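Local coordinates for protein PA1221 (Pseudomonas aeruginosa, PDB 4DG8) that binds adenosine monophosphate in a region belonging to the ANL family of AMP-binding enzymes and probably carries a phosphopantetheine attachment site further along the same chain, at residues A[356-367]-A[395-406]; A[182-192]-A[311-319]. All coordinates share one frame; numbering follows the deposited sequence.

Contact 1: residues A[356-367]-A[395-406]; sequences EPDRAGEIVAFG and LRAYRTGDRARY. With AMP (adenosine monophosphate), chain B.
A beta bulge interrupts the antiparallel pairing where Ile363 meets Thr400. Glu362 pairs with Arg403 but Val364 with Arg399, which leaves two more residues on strand 395-406 than on the strand beside it. Ile363 O takes two bonds there, from Thr400 N at 3.1 Å and from Thr400 OG1 at 2.7 Å. The hydroxyl gets there because chi1 of 57° sets OG1 between its own backbone N and carbonyl carbon, where it also accepts from Asp402 N and closes an ST turn. Gly401 turns the chain with a positive phi of 76°. Its N-H goes to Glu362 OE2 (3.0 Å), on the anti side of a carboxylate on an extended side chain. Glu362 OE1 lies at the edge of the Arg399 guanidinium, in a salt bridge whose hydrogen bond from Arg399 NH2 is weak, at 3.5 Å.

Residues 398-402 read Tyr-Arg-Thr-Gly-Asp, a signature motif of the ANL superfamily, and its last three residues, Thr400 to Asp402, form the long side of the bulge. Asp402 spans the ribose diol: OD1 accepts from AMP O2' at 2.8 Å, while OD2 is modelled so close to O3' that the length of that second hydrogen bond is doubtful. Arg417 and Tyr309 bind the same carboxylate from outside the pair and probably fix its rotation.

Regular ladder bonds flank the bulge, Gly361 with Ala404 before it and Ala365 with Tyr398 after it. On the Ile363 side, CD1 packs on Ala404 CB at 4.0 Å. On the Val364 side, Phe366 CE1 comes obliquely to 3.4 Å from Ala397 CB. In the loop around Asp358, Asp358 OD1 and Arg405 NH1 form a salt bridge at 3.1 Å, side by side with flat groups 22° apart. A water there links Arg359 N, Tyr406 N and Glu356 O.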
loop_
_atom_site.group_PDB
_atom_site.type_symbol
_atom_site.label_atom_id
_atom_site.label_comp_id
_atom_site.label_asym_id
_atom_site.label_seq_id
_atom_site.Cartn_x
_atom_site.Cartn_y
_atom_site.Cartn_z
ATOM N N GLU A 356 9.723 -20.312 -20.995
ATOM C CA GLU A 356 8.657 -21.268 -21.267
ATOM C C GLU A 356 7.630 -21.327 -20.141
ATOM O O GLU A 356 7.923 -20.929 -19.013
ATOM C CB GLU A 356 9.246 -22.651 -21.498
ATOM C CG GLU A 356 9.868 -23.240 -20.258
ATOM C CD GLU A 356 11.275 -23.737 -20.505
ATOM O OE1 GLU A 356 12.206 -22.901 -20.487
ATOM O OE2 GLU A 356 11.442 -24.958 -20.717
ATOM N N PRO A 357 6.421 -21.831 -20.449
ATOM C CA PRO A 357 5.317 -21.978 -19.490
ATOM C C PRO A 357 5.572 -23.053 -18.433
ATOM O O PRO A 357 6.462 -23.890 -18.596
ATOM C CB PRO A 357 4.140 -22.400 -20.381
ATOM C CG PRO A 357 4.774 -23.063 -21.543
ATOM C CD PRO A 357 6.036 -22.291 -21.797
ATOM N N ASP A 358 4.790 -23.016 -17.359
ATOM C CA ASP A 358 4.796 -24.072 -16.346
ATOM C C ASP A 358 6.202 -24.447 -15.893
ATOM O O ASP A 358 6.516 -25.630 -15.720
ATOM C CB ASP A 358 4.074 -25.323 -16.858
ATOM C CG ASP A 358 2.759 -25.001 -17.537
ATOM O OD1 ASP A 358 1.817 -24.547 -16.845
ATOM O OD2 ASP A 358 2.667 -25.211 -18.765
ATOM N N ARG A 359 7.051 -23.439 -15.740
ATOM C CA ARG A 359 8.359 -23.622 -15.131
ATOM C C ARG A 359 8.538 -22.485 -14.123
ATOM O O ARG A 359 8.590 -21.314 -14.509
ATOM C CB ARG A 359 9.451 -23.578 -16.201
ATOM C CG ARG A 359 10.809 -24.076 -15.731
ATOM C CD ARG A 359 11.859 -23.978 -16.833
ATOM N NE ARG A 359 13.191 -23.754 -16.277
ATOM C CZ ARG A 359 14.111 -22.962 -16.823
ATOM N NH1 ARG A 359 13.851 -22.318 -17.954
ATOM N NH2 ARG A 359 15.293 -22.817 -16.238
ATOM N N ALA A 360 8.624 -22.830 -12.839
ATOM C CA ALA A 360 8.627 -21.836 -11.764
ATOM C C ALA A 360 9.928 -21.042 -11.666
ATOM O O ALA A 360 11.018 -21.583 -11.841
ATOM C CB ALA A 360 8.308 -22.495 -10.418
ATOM N N GLY A 361 9.796 -19.753 -11.374
ATOM C CA GLY A 361 10.939 -18.879 -11.211
ATOM C C GLY A 361 10.602 -17.720 -10.293
ATOM O O GLY A 361 9.499 -17.651 -9.740
ATOM N N GLU A 362 11.561 -16.814 -10.121
ATOM C CA GLU A 362 11.334 -15.621 -9.325
ATOM C C GLU A 362 11.002 -14.425 -10.224
ATOM O O GLU A 362 11.635 -14.217 -11.270
ATOM C CB GLU A 362 12.550 -15.320 -8.453
ATOM C CG GLU A 362 12.448 -13.996 -7.719
ATOM C CD GLU A 362 13.724 -13.632 -6.984
ATOM O OE1 GLU A 362 14.770 -14.280 -7.224
ATOM O OE2 GLU A 362 13.671 -12.701 -6.155
ATOM N N ILE A 363 9.992 -13.662 -9.813
ATOM C CA ILE A 363 9.596 -12.449 -10.517
ATOM C C ILE A 363 10.621 -11.343 -10.287
ATOM O O ILE A 363 11.017 -11.071 -9.152
ATOM C CB ILE A 363 8.214 -11.954 -10.060
ATOM C CG1 ILE A 363 7.124 -12.974 -10.387
ATOM C CG2 ILE A 363 7.862 -10.632 -10.733
ATOM C CD1 ILE A 363 5.752 -12.560 -9.808
ATOM N N VAL A 364 11.059 -10.727 -11.379
ATOM C CA VAL A 364 11.983 -9.602 -11.336
ATOM C C VAL A 364 11.368 -8.438 -12.100
ATOM O O VAL A 364 10.902 -8.608 -13.223
ATOM C CB VAL A 364 13.323 -9.966 -12.006
ATOM C CG1 VAL A 364 14.245 -8.762 -12.026
ATOM C CG2 VAL A 364 13.965 -11.163 -11.293
ATOM N N ALA A 365 11.370 -7.259 -11.490
ATOM C CA ALA A 365 10.678 -6.110 -12.050
ATOM C C ALA A 365 11.665 -5.046 -12.490
ATOM O O ALA A 365 12.675 -4.811 -11.832
ATOM C CB ALA A 365 9.704 -5.525 -11.028
ATOM N N PHE A 366 11.351 -4.404 -13.602
ATOM C CA PHE A 366 12.149 -3.321 -14.154
ATOM C C PHE A 366 11.233 -2.143 -14.400
ATOM O O PHE A 366 10.007 -2.299 -14.524
ATOM C CB PHE A 366 12.709 -3.704 -15.536
ATOM C CG PHE A 366 13.565 -4.930 -15.549
ATOM C CD1 PHE A 366 14.945 -4.822 -15.519
ATOM C CD2 PHE A 366 12.995 -6.194 -15.663
ATOM C CE1 PHE A 366 15.755 -5.958 -15.559
ATOM C CE2 PHE A 366 13.788 -7.333 -15.709
ATOM C CZ PHE A 366 15.175 -7.220 -15.654
ATOM N N GLY A 367 11.838 -0.978 -14.588
ATOM C CA GLY A 367 11.080 0.150 -15.086
ATOM C C GLY A 367 10.782 1.294 -14.150
ATOM O O GLY A 367 11.434 1.498 -13.107
ATOM N N LEU A 395 19.649 -3.265 -17.133
ATOM C CA LEU A 395 18.705 -2.321 -16.565
ATOM C C LEU A 395 18.619 -2.533 -15.074
ATOM O O LEU A 395 18.781 -3.653 -14.591
ATOM C CB LEU A 395 17.313 -2.526 -17.167
ATOM C CG LEU A 395 17.066 -2.072 -18.605
ATOM C CD1 LEU A 395 15.582 -2.161 -18.905
ATOM C CD2 LEU A 395 17.575 -0.653 -18.827
ATOM N N ARG A 396 18.343 -1.463 -14.344
ATOM C CA ARG A 396 18.044 -1.596 -12.927
ATOM C C ARG A 396 16.804 -2.469 -12.728
ATOM O O ARG A 396 15.832 -2.383 -13.487
ATOM C CB ARG A 396 17.857 -0.228 -12.288
ATOM C CG ARG A 396 17.760 -0.244 -10.773
ATOM C CD ARG A 396 18.007 1.160 -10.245
ATOM N NE ARG A 396 18.143 1.185 -8.792
ATOM C CZ ARG A 396 17.211 1.617 -7.946
ATOM N NH1 ARG A 396 16.042 2.077 -8.393
ATOM N NH2 ARG A 396 17.457 1.596 -6.643
ATOM N N ALA A 397 16.855 -3.310 -11.701
ATOM C CA ALA A 397 15.834 -4.321 -11.456
ATOM C C ALA A 397 15.659 -4.624 -9.963
ATOM O O ALA A 397 16.605 -4.547 -9.176
ATOM C CB ALA A 397 16.183 -5.606 -12.215
ATOM N N TYR A 398 14.436 -4.966 -9.589
ATOM C CA TYR A 398 14.110 -5.393 -8.239
ATOM C C TYR A 398 13.664 -6.853 -8.251
ATOM O O TYR A 398 12.676 -7.210 -8.912
ATOM C CB TYR A 398 13.007 -4.507 -7.635
ATOM C CG TYR A 398 12.582 -4.959 -6.255
ATOM C CD1 TYR A 398 13.395 -4.734 -5.146
ATOM C CD2 TYR A 398 11.385 -5.643 -6.062
ATOM C CE1 TYR A 398 13.020 -5.177 -3.869
ATOM C CE2 TYR A 398 11.000 -6.075 -4.795
ATOM C CZ TYR A 398 11.823 -5.834 -3.698
ATOM O OH TYR A 398 11.447 -6.258 -2.431
ATOM N N ARG A 399 14.410 -7.693 -7.536
ATOM C CA ARG A 399 14.026 -9.084 -7.298
ATOM C C ARG A 399 13.005 -9.148 -6.162
ATOM O O ARG A 399 13.306 -8.780 -5.027
ATOM C CB ARG A 399 15.260 -9.907 -6.923
ATOM C CG ARG A 399 16.338 -9.909 -7.988
ATOM C CD ARG A 399 17.617 -10.559 -7.486
ATOM N NE ARG A 399 17.441 -11.974 -7.178
ATOM C CZ ARG A 399 18.449 -12.828 -7.000
ATOM N NH1 ARG A 399 19.705 -12.403 -7.106
ATOM N NH2 ARG A 399 18.206 -14.106 -6.719
ATOM N N THR A 400 11.808 -9.637 -6.466
ATOM C CA THR A 400 10.680 -9.519 -5.550
ATOM C C THR A 400 10.668 -10.532 -4.400
ATOM O O THR A 400 10.041 -10.290 -3.356
ATOM C CB THR A 400 9.345 -9.685 -6.303
ATOM O OG1 THR A 400 9.357 -10.947 -6.969
ATOM C CG2 THR A 400 9.128 -8.564 -7.327
ATOM N N GLY A 401 11.322 -11.669 -4.612
ATOM C CA GLY A 401 11.164 -12.812 -3.723
ATOM C C GLY A 401 9.841 -13.546 -3.952
ATOM O O GLY A 401 9.486 -14.473 -3.215
ATOM N N ASP A 402 9.092 -13.132 -4.968
ATOM C CA ASP A 402 7.865 -13.839 -5.327
ATOM C C ASP A 402 8.130 -14.901 -6.407
ATOM O O ASP A 402 8.852 -14.663 -7.380
ATOM C CB ASP A 402 6.774 -12.858 -5.779
ATOM C CG ASP A 402 6.274 -11.981 -4.651
ATOM O OD1 ASP A 402 6.044 -12.497 -3.531
ATOM O OD2 ASP A 402 6.102 -10.772 -4.884
ATOM N N ARG A 403 7.547 -16.075 -6.222
ATOM C CA ARG A 403 7.695 -17.166 -7.176
ATOM C C ARG A 403 6.396 -17.344 -7.945
ATOM O O ARG A 403 5.294 -17.339 -7.361
ATOM C CB ARG A 403 8.080 -18.476 -6.477
ATOM C CG ARG A 403 9.430 -18.443 -5.756
ATOM C CD ARG A 403 10.068 -19.825 -5.700
ATOM N NE ARG A 403 10.508 -20.266 -7.022
ATOM C CZ ARG A 403 10.843 -21.519 -7.326
ATOM N NH1 ARG A 403 10.783 -22.465 -6.399
ATOM N NH2 ARG A 403 11.235 -21.828 -8.558
ATOM N N ALA A 404 6.542 -17.481 -9.260
ATOM C CA ALA A 404 5.416 -17.689 -10.158
ATOM C C ALA A 404 5.827 -18.546 -11.357
ATOM O O ALA A 404 6.970 -19.014 -11.434
ATOM C CB ALA A 404 4.850 -16.352 -10.616
ATOM N N ARG A 405 4.880 -18.743 -12.277
ATOM C CA ARG A 405 5.086 -19.490 -13.511
ATOM C C ARG A 405 4.212 -18.849 -14.578
ATOM O O ARG A 405 3.185 -18.241 -14.258
ATOM C CB ARG A 405 4.640 -20.944 -13.347
ATOM C CG ARG A 405 3.115 -21.060 -13.296
ATOM C CD ARG A 405 2.583 -22.476 -13.363
ATOM N NE ARG A 405 1.163 -22.485 -13.017
ATOM C CZ ARG A 405 0.161 -22.432 -13.895
ATOM N NH1 ARG A 405 0.409 -22.392 -15.202
ATOM N NH2 ARG A 405 -1.098 -22.420 -13.461
ATOM N N TYR A 406 4.612 -18.979 -15.840
ATOM C CA TYR A 406 3.764 -18.567 -16.956
ATOM C C TYR A 406 2.765 -19.666 -17.272
ATOM O O TYR A 406 3.078 -20.850 -17.126
ATOM C CB TYR A 406 4.594 -18.308 -18.215
ATOM C CG TYR A 406 5.521 -17.118 -18.135
ATOM C CD1 TYR A 406 5.022 -15.821 -18.101
ATOM C CD2 TYR A 406 6.898 -17.292 -18.119
ATOM C CE1 TYR A 406 5.872 -14.727 -18.042
ATOM C CE2 TYR A 406 7.753 -16.213 -18.058
ATOM C CZ TYR A 406 7.240 -14.927 -18.019
ATOM O OH TYR A 406 8.104 -13.845 -17.971
HETATM P P AMP B . 2.995 -4.900 -0.305
HETATM O O1P AMP B . 2.679 -4.568 1.138
HETATM O O2P AMP B . 2.094 -4.336 -1.396
HETATM O O3P AMP B . 4.436 -4.484 -0.538
HETATM O "O5'" AMP B . 3.101 -6.477 -0.476
HETATM C "C5'" AMP B . 3.629 -7.037 -1.662
HETATM C "C4'" AMP B . 3.581 -8.540 -1.635
HETATM O "O4'" AMP B . 2.217 -8.991 -1.423
HETATM C "C3'" AMP B . 4.008 -9.233 -2.916
HETATM O "O3'" AMP B . 5.423 -9.327 -3.045
HETATM C "C2'" AMP B . 3.307 -10.581 -2.813
HETATM O "O2'" AMP B . 4.016 -11.444 -1.931
HETATM C "C1'" AMP B . 1.985 -10.186 -2.148
HETATM N N9 AMP B . 0.917 -9.932 -3.143
HETATM C C8 AMP B . 0.508 -8.702 -3.536
HETATM N N7 AMP B . -0.484 -8.776 -4.457
HETATM C C5 AMP B . -0.731 -10.074 -4.688
HETATM C C6 AMP B . -1.661 -10.849 -5.554
HETATM N N6 AMP B . -2.530 -10.229 -6.373
HETATM N N1 AMP B . -1.612 -12.202 -5.494
HETATM C C2 AMP B . -0.741 -12.821 -4.669
HETATM N N3 AMP B . 0.126 -12.181 -3.858
HETATM C C4 AMP B . 0.187 -10.832 -3.813
HETATM O O HOH W 1 6.827 -20.505 -16.555
HETATM O O HOH W 2 14.496 -0.452 -14.546
#

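Contact 2: residues A[182-192]-A[311-319]; sequences IACTHAGITRL and PTENTTFTC. With AMP (adenosine monophosphate), chain B.
Thr315 lays its CG2 methyl against the backbone of Gly188, 3.6 Å from Gly188 C, in the first turn of helix 186-192. With no side chain at Gly188, its CA can come to 5.7 Å from Thr315 CA. Thr315 OG1 turns to the strand before the helix, where a water donates to it and accepts from Thr185 N; Gly369 O is its partner outside the pair. Arg191, folded back by a bend at chi2 (80°), puts its guanidinium edge to the loop. NH1 meets a lone pair of Thr315 O in the carbonyl plane at 3.2 Å, while NH2 bonds to Asn314 O at 2.7 Å. Its NE is held by Thr342. Leu192 crosses Thr316 at about a right angle, CD2 3.5 Å from Thr316 CB. Ile182 CD1 abuts the carboxylate of Glu313, 3.4 Å from CD, and that group is gripped by Tyr374 and Arg428. Thr312, whose CG2 packs on Ile182, turns OG1 to AMP O3P at 2.7 Å. Pro311, Thr312 and Glu313 end the Tyr-Gly-Pro-Thr-Glu signature of the ANL nucleotide site.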
loop_
_atom_site.group_PDB
_atom_site.type_symbol
_atom_site.label_atom_id
_atom_site.label_comp_id
_atom_site.label_asym_id
_atom_site.label_seq_id
_atom_site.Cartn_x
_atom_site.Cartn_y
_atom_site.Cartn_z
ATOM N N ILE A 182 10.849 2.709 2.173
ATOM C CA ILE A 182 10.854 2.654 0.712
ATOM C C ILE A 182 10.517 4.009 0.105
ATOM O O ILE A 182 9.424 4.520 0.303
ATOM C CB ILE A 182 9.875 1.577 0.192
ATOM C CG1 ILE A 182 10.344 0.188 0.634
ATOM C CG2 ILE A 182 9.711 1.665 -1.338
ATOM C CD1 ILE A 182 9.265 -0.921 0.501
ATOM N N ALA A 183 11.462 4.609 -0.616
ATOM C CA ALA A 183 11.185 5.925 -1.207
ATOM C C ALA A 183 10.709 5.757 -2.627
ATOM O O ALA A 183 11.434 5.265 -3.491
ATOM C CB ALA A 183 12.396 6.861 -1.135
ATOM N N CYS A 184 9.465 6.154 -2.848
ATOM C CA CYS A 184 8.822 6.045 -4.141
ATOM C C CYS A 184 8.800 7.414 -4.822
ATOM O O CYS A 184 8.770 8.445 -4.182
ATOM C CB CYS A 184 7.418 5.464 -4.014
ATOM S SG CYS A 184 7.479 3.674 -3.562
ATOM N N THR A 185 8.797 7.386 -6.139
ATOM C CA THR A 185 9.193 8.503 -6.967
ATOM C C THR A 185 7.908 9.076 -7.595
ATOM O O THR A 185 6.895 8.390 -7.639
ATOM C CB THR A 185 10.144 7.906 -8.009
ATOM O OG1 THR A 185 11.343 8.674 -8.123
ATOM C CG2 THR A 185 9.460 7.686 -9.318
ATOM N N HIS A 186 7.910 10.350 -7.976
ATOM C CA HIS A 186 6.825 10.912 -8.793
ATOM C C HIS A 186 6.478 10.035 -10.029
ATOM O O HIS A 186 5.295 9.764 -10.317
ATOM C CB HIS A 186 7.170 12.345 -9.245
ATOM C CG HIS A 186 6.902 13.402 -8.209
ATOM N ND1 HIS A 186 5.915 14.357 -8.365
ATOM C CD2 HIS A 186 7.513 13.678 -7.028
ATOM C CE1 HIS A 186 5.913 15.162 -7.310
ATOM N NE2 HIS A 186 6.863 14.762 -6.477
ATOM N N ALA A 187 7.510 9.596 -10.749
ATOM C CA ALA A 187 7.334 8.700 -11.893
ATOM C C ALA A 187 6.619 7.399 -11.559
ATOM O O ALA A 187 5.844 6.906 -12.368
ATOM C CB ALA A 187 8.674 8.392 -12.558
ATOM N N GLY A 188 6.897 6.819 -10.395
ATOM C CA GLY A 188 6.263 5.562 -10.024
ATOM C C GLY A 188 4.757 5.759 -9.943
ATOM O O GLY A 188 3.950 4.905 -10.375
ATOM N N ILE A 189 4.375 6.923 -9.421
ATOM C CA ILE A 189 2.962 7.282 -9.310
ATOM C C ILE A 189 2.289 7.584 -10.645
ATOM O O ILE A 189 1.186 7.066 -10.912
ATOM C CB ILE A 189 2.758 8.507 -8.389
ATOM C CG1 ILE A 189 3.274 8.198 -6.982
ATOM C CG2 ILE A 189 1.283 8.863 -8.340
ATOM C CD1 ILE A 189 3.172 9.375 -6.021
ATOM N N THR A 190 2.916 8.435 -11.470
ATOM C CA THR A 190 2.283 8.808 -12.740
ATOM C C THR A 190 2.290 7.622 -13.719
ATOM O O THR A 190 1.350 7.458 -14.491
ATOM C CB THR A 190 2.887 10.088 -13.402
ATOM O OG1 THR A 190 4.272 9.880 -13.680
ATOM C CG2 THR A 190 2.728 11.318 -12.480
ATOM N N ARG A 191 3.319 6.772 -13.658
ATOM C CA ARG A 191 3.335 5.563 -14.486
ATOM C C ARG A 191 2.229 4.622 -14.016
ATOM O O ARG A 191 1.553 4.005 -14.841
ATOM C CB ARG A 191 4.709 4.865 -14.519
ATOM C CG ARG A 191 5.010 3.886 -13.340
ATOM C CD ARG A 191 4.324 2.536 -13.604
ATOM N NE ARG A 191 4.927 1.383 -12.929
ATOM C CZ ARG A 191 4.757 1.089 -11.639
ATOM N NH1 ARG A 191 4.043 1.886 -10.845
ATOM N NH2 ARG A 191 5.327 0.007 -11.127
ATOM N N LEU A 192 2.027 4.539 -12.701
ATOM C CA LEU A 192 0.942 3.714 -12.180
ATOM C C LEU A 192 -0.425 4.170 -12.706
ATOM O O LEU A 192 -1.270 3.340 -13.083
ATOM C CB LEU A 192 0.925 3.732 -10.629
ATOM C CG LEU A 192 -0.281 3.020 -9.972
ATOM C CD1 LEU A 192 -0.243 1.517 -10.279
ATOM C CD2 LEU A 192 -0.364 3.275 -8.467
ATOM N N PRO A 311 4.976 -5.566 -5.312
ATOM C CA PRO A 311 5.442 -5.104 -4.002
ATOM C C PRO A 311 5.594 -3.585 -3.953
ATOM O O PRO A 311 5.559 -2.913 -4.983
ATOM C CB PRO A 311 6.803 -5.798 -3.866
ATOM C CG PRO A 311 7.310 -5.877 -5.303
ATOM C CD PRO A 311 6.082 -5.989 -6.191
ATOM N N THR A 312 5.854 -3.061 -2.764
ATOM C CA THR A 312 5.933 -1.614 -2.557
ATOM C C THR A 312 7.160 -1.001 -3.257
ATOM O O THR A 312 7.110 0.133 -3.745
ATOM C CB THR A 312 5.926 -1.297 -1.035
ATOM O OG1 THR A 312 4.724 -1.820 -0.444
ATOM C CG2 THR A 312 6.036 0.212 -0.760
ATOM N N GLU A 313 8.253 -1.764 -3.307
ATOM C CA GLU A 313 9.485 -1.369 -3.993
ATOM C C GLU A 313 9.293 -1.072 -5.491
ATOM O O GLU A 313 10.166 -0.469 -6.144
ATOM C CB GLU A 313 10.545 -2.479 -3.840
ATOM C CG GLU A 313 11.104 -2.670 -2.428
ATOM C CD GLU A 313 10.189 -3.502 -1.513
ATOM O OE1 GLU A 313 9.010 -3.772 -1.875
ATOM O OE2 GLU A 313 10.675 -3.895 -0.426
ATOM N N ASN A 314 8.228 -1.623 -6.062
ATOM C CA ASN A 314 7.800 -1.322 -7.436
ATOM C C ASN A 314 6.555 -0.434 -7.536
ATOM O O ASN A 314 5.816 -0.498 -8.520
ATOM C CB ASN A 314 7.823 -2.536 -8.373
ATOM C CG ASN A 314 7.812 -2.145 -9.869
ATOM O OD1 ASN A 314 8.378 -1.125 -10.281
ATOM N ND2 ASN A 314 7.152 -2.968 -10.682
ATOM N N THR A 315 6.238 0.249 -6.441
ATOM C CA THR A 315 5.169 1.250 -6.437
ATOM C C THR A 315 3.772 0.693 -6.749
ATOM O O THR A 315 3.298 0.823 -7.883
ATOM C CB THR A 315 5.491 2.466 -7.360
ATOM O OG1 THR A 315 6.849 2.886 -7.151
ATOM C CG2 THR A 315 4.524 3.660 -7.066
ATOM N N THR A 316 3.120 0.084 -5.748
ATOM C CA THR A 316 1.754 -0.423 -5.951
ATOM C C THR A 316 1.633 -1.692 -6.800
ATOM O O THR A 316 1.461 -2.781 -6.238
ATOM C CB THR A 316 0.789 0.683 -6.397
ATOM O OG1 THR A 316 0.952 1.816 -5.533
ATOM C CG2 THR A 316 -0.663 0.194 -6.322
ATOM N N PHE A 317 1.460 -1.550 -8.103
ATOM C CA PHE A 317 1.314 -2.713 -8.971
ATOM C C PHE A 317 2.542 -2.984 -9.830
ATOM O O PHE A 317 3.235 -2.075 -10.275
ATOM C CB PHE A 317 0.122 -2.531 -9.918
ATOM C CG PHE A 317 -1.204 -2.510 -9.237
ATOM C CD1 PHE A 317 -1.400 -3.197 -8.045
ATOM C CD2 PHE A 317 -2.282 -1.831 -9.814
ATOM C CE1 PHE A 317 -2.644 -3.189 -7.426
ATOM C CE2 PHE A 317 -3.516 -1.817 -9.194
ATOM C CZ PHE A 317 -3.694 -2.486 -7.993
ATOM N N THR A 318 2.757 -4.265 -10.086
ATOM C CA THR A 318 3.784 -4.748 -10.988
ATOM C C THR A 318 3.070 -5.413 -12.165
ATOM O O THR A 318 3.325 -5.088 -13.318
ATOM C CB THR A 318 4.775 -5.688 -10.278
ATOM O OG1 THR A 318 5.504 -4.929 -9.301
ATOM C CG2 THR A 318 5.756 -6.269 -11.265
ATOM N N CYS A 319 2.223 -6.395 -11.867
ATOM C CA CYS A 319 1.344 -6.970 -12.881
ATOM C C CYS A 319 -0.132 -6.792 -12.525
ATOM O O CYS A 319 -0.499 -6.790 -11.352
ATOM C CB CYS A 319 1.633 -8.460 -13.059
ATOM S SG CYS A 319 3.345 -8.855 -13.442
HETATM P P AMP B . 2.995 -4.900 -0.305
HETATM O O1P AMP B . 2.679 -4.568 1.138
HETATM O O2P AMP B . 2.094 -4.336 -1.396
HETATM O O3P AMP B . 4.436 -4.484 -0.538
HETATM O "O5'" AMP B . 3.101 -6.477 -0.476
HETATM C "C5'" AMP B . 3.629 -7.037 -1.662
HETATM C "C4'" AMP B . 3.581 -8.540 -1.635
HETATM O "O4'" AMP B . 2.217 -8.991 -1.423
HETATM C "C3'" AMP B . 4.008 -9.233 -2.916
HETATM O "O3'" AMP B . 5.423 -9.327 -3.045
HETATM C "C2'" AMP B . 3.307 -10.581 -2.813
HETATM O "O2'" AMP B . 4.016 -11.444 -1.931
HETATM C "C1'" AMP B . 1.985 -10.186 -2.148
HETATM N N9 AMP B . 0.917 -9.932 -3.143
HETATM C C8 AMP B . 0.508 -8.702 -3.536
HETATM N N7 AMP B . -0.484 -8.776 -4.457
HETATM C C5 AMP B . -0.731 -10.074 -4.688
HETATM C C6 AMP B . -1.661 -10.849 -5.554
HETATM N N6 AMP B . -2.530 -10.229 -6.373
HETATM N N1 AMP B . -1.612 -12.202 -5.494
HETATM C C2 AMP B . -0.741 -12.821 -4.669
HETATM N N3 AMP B . 0.126 -12.181 -3.858
HETATM C C4 AMP B . 0.187 -10.832 -3.813
HETATM O O HOH W 3 8.778 4.718 -7.331
#

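In the fold
From the N terminus, residues 182-192 come first, and contact 2 brings them against 311-319 across 118 intervening residues. Contact 1 opens later and closes a shorter excursion of 27 residues, so the two loops run in series, neither nested nor crossed. Contact 2 joins strand 180-185 and helix 186-193 to the loop leading into strand 319-322; contact 1 pairs strands of the separate antiparallel sheet. Their centres are about 17 Å apart, yet they touch: Tyr398 OH lies 3.2 Å from Glu313 OE2, a probable hydrogen bond, and Thr400 CG2 packs on Pro311 CG at 3.8 Å. Both reach AMP, contact 2 at the phosphate and contact 1 at the ribose.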